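Long-range contact in STM4351 (Salmonella enterica, PDB 2Y7I), which binds arginine with high specificity in the periplasm, probably as the solute-binding component of an amino acid uptake system: residues Ala5-Ala14 / Met43-Phe54. Numbering follows the deposited sequence.
Sequences ARTLHFGTSA and MQAECSFTNQSF. With ZN (zinc ion), chain E; ARG (arginine), chain C.
F10 packs against both C47 and F49 of the neighbouring strand, on the sheet face that also carries L8, and this aromatic group forms the apolar centre. The F10 and F49 side chains run side by side, pointing the same way, their planes 32° apart; CD1 of F49 rests 3.5 Å from CB of F10. Farther out on the same residue, SG of C47, swung away from the backbone N (chi1 -162°), approaches CD1 of F10 obliquely at 3.5 Å, a cysteine sulfur-aromatic contact. Helix 31-42 covers this cluster through C40, N37 and I33. Further along, CE of M43 meets CD2 of L8 at 4.0 Å and also packs against the guanidinium of R6, whose charge is paired with E205.

Within the sheet, seven backbone hydrogen bonds join the parallel strands in alternation, from E46 N to R6 O through to Q52 N to T12 O. The bond from F10 N to S48 O is short, 2.6 Å, and nearly straight (169°). On the opposite face CD2 of H9 touches CB of S48 at 3.7 Å, while ND1 of H9 binds a zinc ion together with D67 and a water. A second water bridges F10 O and T50 OG1.

Past the strand ends, a water links S13 OG to F54 N. There S13 O accepts a 2.9 Å hydrogen bond from NH2 of the bound arginine, and the ligand's CD lies over one face of the F54 ring. Strands 7-12 and 46-51, connected through helix 31-42, form the beta-alpha-beta unit of a periplasmic binding protein lobe, with the ligand pocket at their C-terminal ends.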
loop_
_atom_site.group_PDB
_atom_site.type_symbol
_atom_site.label_atom_id
_atom_site.label_comp_id
_atom_site.label_asym_id
_atom_site.label_seq_id
_atom_site.Cartn_x
_atom_site.Cartn_y
_atom_site.Cartn_z
ATOM N N ALA A 5 5.573 -6.608 26.516
ATOM C CA ALA A 5 4.948 -6.961 25.244
ATOM C C ALA A 5 5.910 -7.877 24.495
ATOM O O ALA A 5 7.128 -7.781 24.683
ATOM C CB ALA A 5 4.656 -5.713 24.423
ATOM N N ARG A 6 5.372 -8.774 23.671
ATOM C CA ARG A 6 6.207 -9.583 22.790
ATOM C C ARG A 6 7.083 -8.651 21.951
ATOM O O ARG A 6 6.647 -7.565 21.556
ATOM C CB ARG A 6 5.359 -10.510 21.905
ATOM C CG ARG A 6 4.484 -9.804 20.879
ATOM C CD ARG A 6 3.524 -10.759 20.151
ATOM N NE ARG A 6 4.199 -11.638 19.194
ATOM C CZ ARG A 6 3.631 -12.112 18.087
ATOM N NH1 ARG A 6 2.379 -11.784 17.785
ATOM N NH2 ARG A 6 4.311 -12.910 17.278
ATOM N N THR A 7 8.326 -9.065 21.716
ATOM C CA THR A 7 9.283 -8.246 20.994
ATOM C C THR A 7 9.819 -9.016 19.796
ATOM O O THR A 7 10.416 -10.085 19.943
ATOM C CB THR A 7 10.442 -7.758 21.911
ATOM O OG1 THR A 7 9.899 -6.978 22.980
ATOM C CG2 THR A 7 11.432 -6.892 21.132
ATOM N N LEU A 8 9.581 -8.456 18.613
ATOM C CA LEU A 8 10.027 -9.032 17.363
ATOM C C LEU A 8 11.412 -8.475 17.026
ATOM O O LEU A 8 11.591 -7.254 16.893
ATOM C CB LEU A 8 9.010 -8.699 16.269
ATOM C CG LEU A 8 8.960 -9.489 14.965
ATOM C CD1 LEU A 8 8.833 -10.990 15.232
ATOM C CD2 LEU A 8 7.774 -8.999 14.127
ATOM N N HIS A 9 12.389 -9.375 16.915
ATOM C CA HIS A 9 13.783 -8.990 16.693
ATOM C C HIS A 9 14.097 -9.024 15.197
ATOM O O HIS A 9 14.056 -10.088 14.584
ATOM C CB HIS A 9 14.730 -9.910 17.482
ATOM C CG HIS A 9 14.455 -9.944 18.957
ATOM N ND1 HIS A 9 13.644 -10.893 19.546
ATOM C CD2 HIS A 9 14.881 -9.142 19.962
ATOM C CE1 HIS A 9 13.586 -10.674 20.849
ATOM N NE2 HIS A 9 14.324 -9.617 21.127
ATOM N N PHE A 10 14.382 -7.855 14.626
ATOM C CA PHE A 10 14.724 -7.715 13.215
ATOM C C PHE A 10 16.217 -7.539 13.056
ATOM O O PHE A 10 16.849 -6.837 13.843
ATOM C CB PHE A 10 14.068 -6.475 12.616
ATOM C CG PHE A 10 12.624 -6.651 12.255
ATOM C CD1 PHE A 10 11.629 -6.440 13.208
ATOM C CD2 PHE A 10 12.253 -6.988 10.951
ATOM C CE1 PHE A 10 10.269 -6.581 12.863
ATOM C CE2 PHE A 10 10.894 -7.138 10.600
ATOM C CZ PHE A 10 9.909 -6.935 11.559
ATOM N N GLY A 11 16.772 -8.176 12.031
ATOM C CA GLY A 11 18.140 -7.916 11.604
ATOM C C GLY A 11 18.070 -7.043 10.370
ATOM O O GLY A 11 17.180 -7.217 9.529
ATOM N N THR A 12 18.999 -6.095 10.272
ATOM C CA THR A 12 19.118 -5.218 9.111
ATOM C C THR A 12 20.577 -4.772 8.925
ATOM O O THR A 12 21.443 -5.037 9.773
ATOM C CB THR A 12 18.185 -3.971 9.211
ATOM O OG1 THR A 12 18.042 -3.380 7.914
ATOM C CG2 THR A 12 18.741 -2.932 10.176
ATOM N N SER A 13 20.836 -4.102 7.809
ATOM C CA SER A 13 22.130 -3.493 7.537
ATOM C C SER A 13 21.905 -2.026 7.229
ATOM O O SER A 13 21.509 -1.671 6.111
ATOM C CB SER A 13 22.815 -4.161 6.349
ATOM O OG SER A 13 24.120 -3.633 6.197
ATOM N N ALA A 14 22.153 -1.188 8.233
ATOM C CA ALA A 14 21.825 0.237 8.186
ATOM C C ALA A 14 22.888 1.077 7.468
ATOM O O ALA A 14 23.380 2.066 8.009
ATOM C CB ALA A 14 21.587 0.754 9.603
ATOM N N MET A 43 0.784 -6.105 15.040
ATOM C CA MET A 43 0.967 -7.395 15.704
ATOM C C MET A 43 0.952 -7.273 17.232
ATOM O O MET A 43 1.149 -8.268 17.939
ATOM C CB MET A 43 2.270 -8.041 15.240
ATOM C CG MET A 43 2.252 -8.483 13.769
ATOM S SD MET A 43 3.813 -9.184 13.214
ATOM C CE MET A 43 4.051 -10.526 14.375
ATOM N N GLN A 44 0.717 -6.051 17.718
ATOM C CA GLN A 44 0.763 -5.718 19.150
ATOM C C GLN A 44 2.086 -6.154 19.784
ATOM O O GLN A 44 2.120 -6.709 20.887
ATOM C CB GLN A 44 -0.460 -6.274 19.890
ATOM C CG GLN A 44 -1.739 -5.558 19.500
ATOM C CD GLN A 44 -2.986 -6.217 20.059
ATOM O OE1 GLN A 44 -3.261 -7.392 19.796
ATOM N NE2 GLN A 44 -3.757 -5.454 20.828
ATOM N N ALA A 45 3.166 -5.890 19.048
ATOM C CA ALA A 45 4.523 -6.247 19.432
ATOM C C ALA A 45 5.422 -5.026 19.449
ATOM O O ALA A 45 5.167 -4.038 18.753
ATOM C CB ALA A 45 5.091 -7.277 18.462
ATOM N N GLU A 46 6.473 -5.106 20.260
ATOM C CA GLU A 46 7.553 -4.139 20.229
ATOM C C GLU A 46 8.553 -4.594 19.171
ATOM O O GLU A 46 8.575 -5.771 18.790
ATOM C CB GLU A 46 8.230 -4.048 21.598
ATOM C CG GLU A 46 7.360 -3.442 22.712
ATOM C CD GLU A 46 7.414 -1.918 22.745
ATOM O OE1 GLU A 46 8.530 -1.352 22.805
ATOM O OE2 GLU A 46 6.338 -1.281 22.709
ATOM N N CYS A 47 9.378 -3.661 18.711
ATOM C CA CYS A 47 10.351 -3.924 17.653
ATOM C C CYS A 47 11.782 -3.736 18.162
ATOM O O CYS A 47 12.078 -2.777 18.875
ATOM C CB CYS A 47 10.099 -2.980 16.481
ATOM S SG CYS A 47 10.866 -3.526 14.982
ATOM N N SER A 48 12.662 -4.662 17.801
ATOM C CA SER A 48 14.077 -4.523 18.104
ATOM C C SER A 48 14.909 -4.745 16.843
ATOM O O SER A 48 14.636 -5.675 16.085
ATOM C CB SER A 48 14.486 -5.505 19.199
ATOM O OG SER A 48 15.797 -5.216 19.640
ATOM N N PHE A 49 15.913 -3.895 16.625
ATOM C CA PHE A 49 16.780 -4.013 15.445
ATOM C C PHE A 49 18.226 -4.332 15.790
ATOM O O PHE A 49 18.784 -3.787 16.746
ATOM C CB PHE A 49 16.746 -2.739 14.605
ATOM C CG PHE A 49 15.419 -2.474 13.968
ATOM C CD1 PHE A 49 15.069 -3.093 12.779
ATOM C CD2 PHE A 49 14.511 -1.608 14.568
ATOM C CE1 PHE A 49 13.828 -2.857 12.194
ATOM C CE2 PHE A 49 13.275 -1.361 13.984
ATOM C CZ PHE A 49 12.937 -1.988 12.795
ATOM N N THR A 50 18.822 -5.222 14.999
ATOM C CA THR A 50 20.253 -5.510 15.078
ATOM C C THR A 50 20.856 -5.132 13.729
ATOM O O THR A 50 20.361 -5.566 12.683
ATOM C CB THR A 50 20.508 -6.993 15.406
ATOM O OG1 THR A 50 19.860 -7.313 16.638
ATOM C CG2 THR A 50 22.014 -7.296 15.538
ATOM N N ASN A 51 21.899 -4.306 13.769
ATOM C CA ASN A 51 22.570 -3.787 12.587
ATOM C C ASN A 51 23.891 -4.533 12.351
ATOM O O ASN A 51 24.785 -4.510 13.195
ATOM C CB ASN A 51 22.795 -2.275 12.772
ATOM C CG ASN A 51 23.657 -1.648 11.685
ATOM O OD1 ASN A 51 24.366 -0.676 11.945
ATOM N ND2 ASN A 51 23.597 -2.178 10.477
ATOM N N GLN A 52 23.988 -5.224 11.218
ATOM C CA GLN A 52 25.187 -6.014 10.873
ATOM C C GLN A 52 25.303 -6.069 9.345
ATOM O O GLN A 52 24.400 -5.601 8.645
ATOM C CB GLN A 52 25.134 -7.413 11.501
ATOM C CG GLN A 52 23.978 -8.297 11.023
ATOM C CD GLN A 52 23.895 -9.626 11.775
ATOM O OE1 GLN A 52 23.671 -9.660 12.987
ATOM N NE2 GLN A 52 24.068 -10.730 11.050
ATOM N N SER A 53 26.397 -6.618 8.825
ATOM C CA SER A 53 26.635 -6.596 7.374
ATOM C C SER A 53 25.506 -7.289 6.601
ATOM O O SER A 53 24.946 -8.290 7.067
ATOM C CB SER A 53 28.007 -7.201 7.030
ATOM O OG SER A 53 28.112 -8.561 7.440
ATOM N N PHE A 54 25.170 -6.757 5.430
ATOM C CA PHE A 54 24.042 -7.279 4.637
ATOM C C PHE A 54 24.191 -8.764 4.324
ATOM O O PHE A 54 23.216 -9.525 4.411
ATOM C CB PHE A 54 23.884 -6.501 3.319
ATOM C CG PHE A 54 22.735 -6.997 2.456
ATOM C CD1 PHE A 54 21.432 -6.564 2.697
ATOM C CD2 PHE A 54 22.960 -7.905 1.411
ATOM C CE1 PHE A 54 20.368 -7.014 1.902
ATOM C CE2 PHE A 54 21.903 -8.359 0.610
ATOM C CZ PHE A 54 20.609 -7.925 0.868
HETATM ZN ZN ZN E . 12.945 -12.735 18.904
HETATM N N ARG C . 18.297 -4.485 -3.134
HETATM C CA ARG C . 19.661 -5.098 -3.183
HETATM C C ARG C . 19.567 -6.588 -2.877
HETATM O O ARG C . 20.585 -7.275 -2.836
HETATM C CB ARG C . 20.617 -4.410 -2.186
HETATM C CG ARG C . 20.097 -4.373 -0.738
HETATM C CD ARG C . 21.129 -3.819 0.242
HETATM N NE ARG C . 20.484 -3.496 1.518
HETATM C CZ ARG C . 21.109 -3.020 2.593
HETATM N NH1 ARG C . 22.426 -2.801 2.589
HETATM N NH2 ARG C . 20.412 -2.764 3.680
HETATM O OXT ARG C . 18.469 -7.127 -2.641
HETATM O O HOH W 1 17.122 -7.451 16.748
HETATM O O HOH W 2 26.220 -4.454 4.614
HETATM O O HOH W 3 14.889 -13.535 18.427
#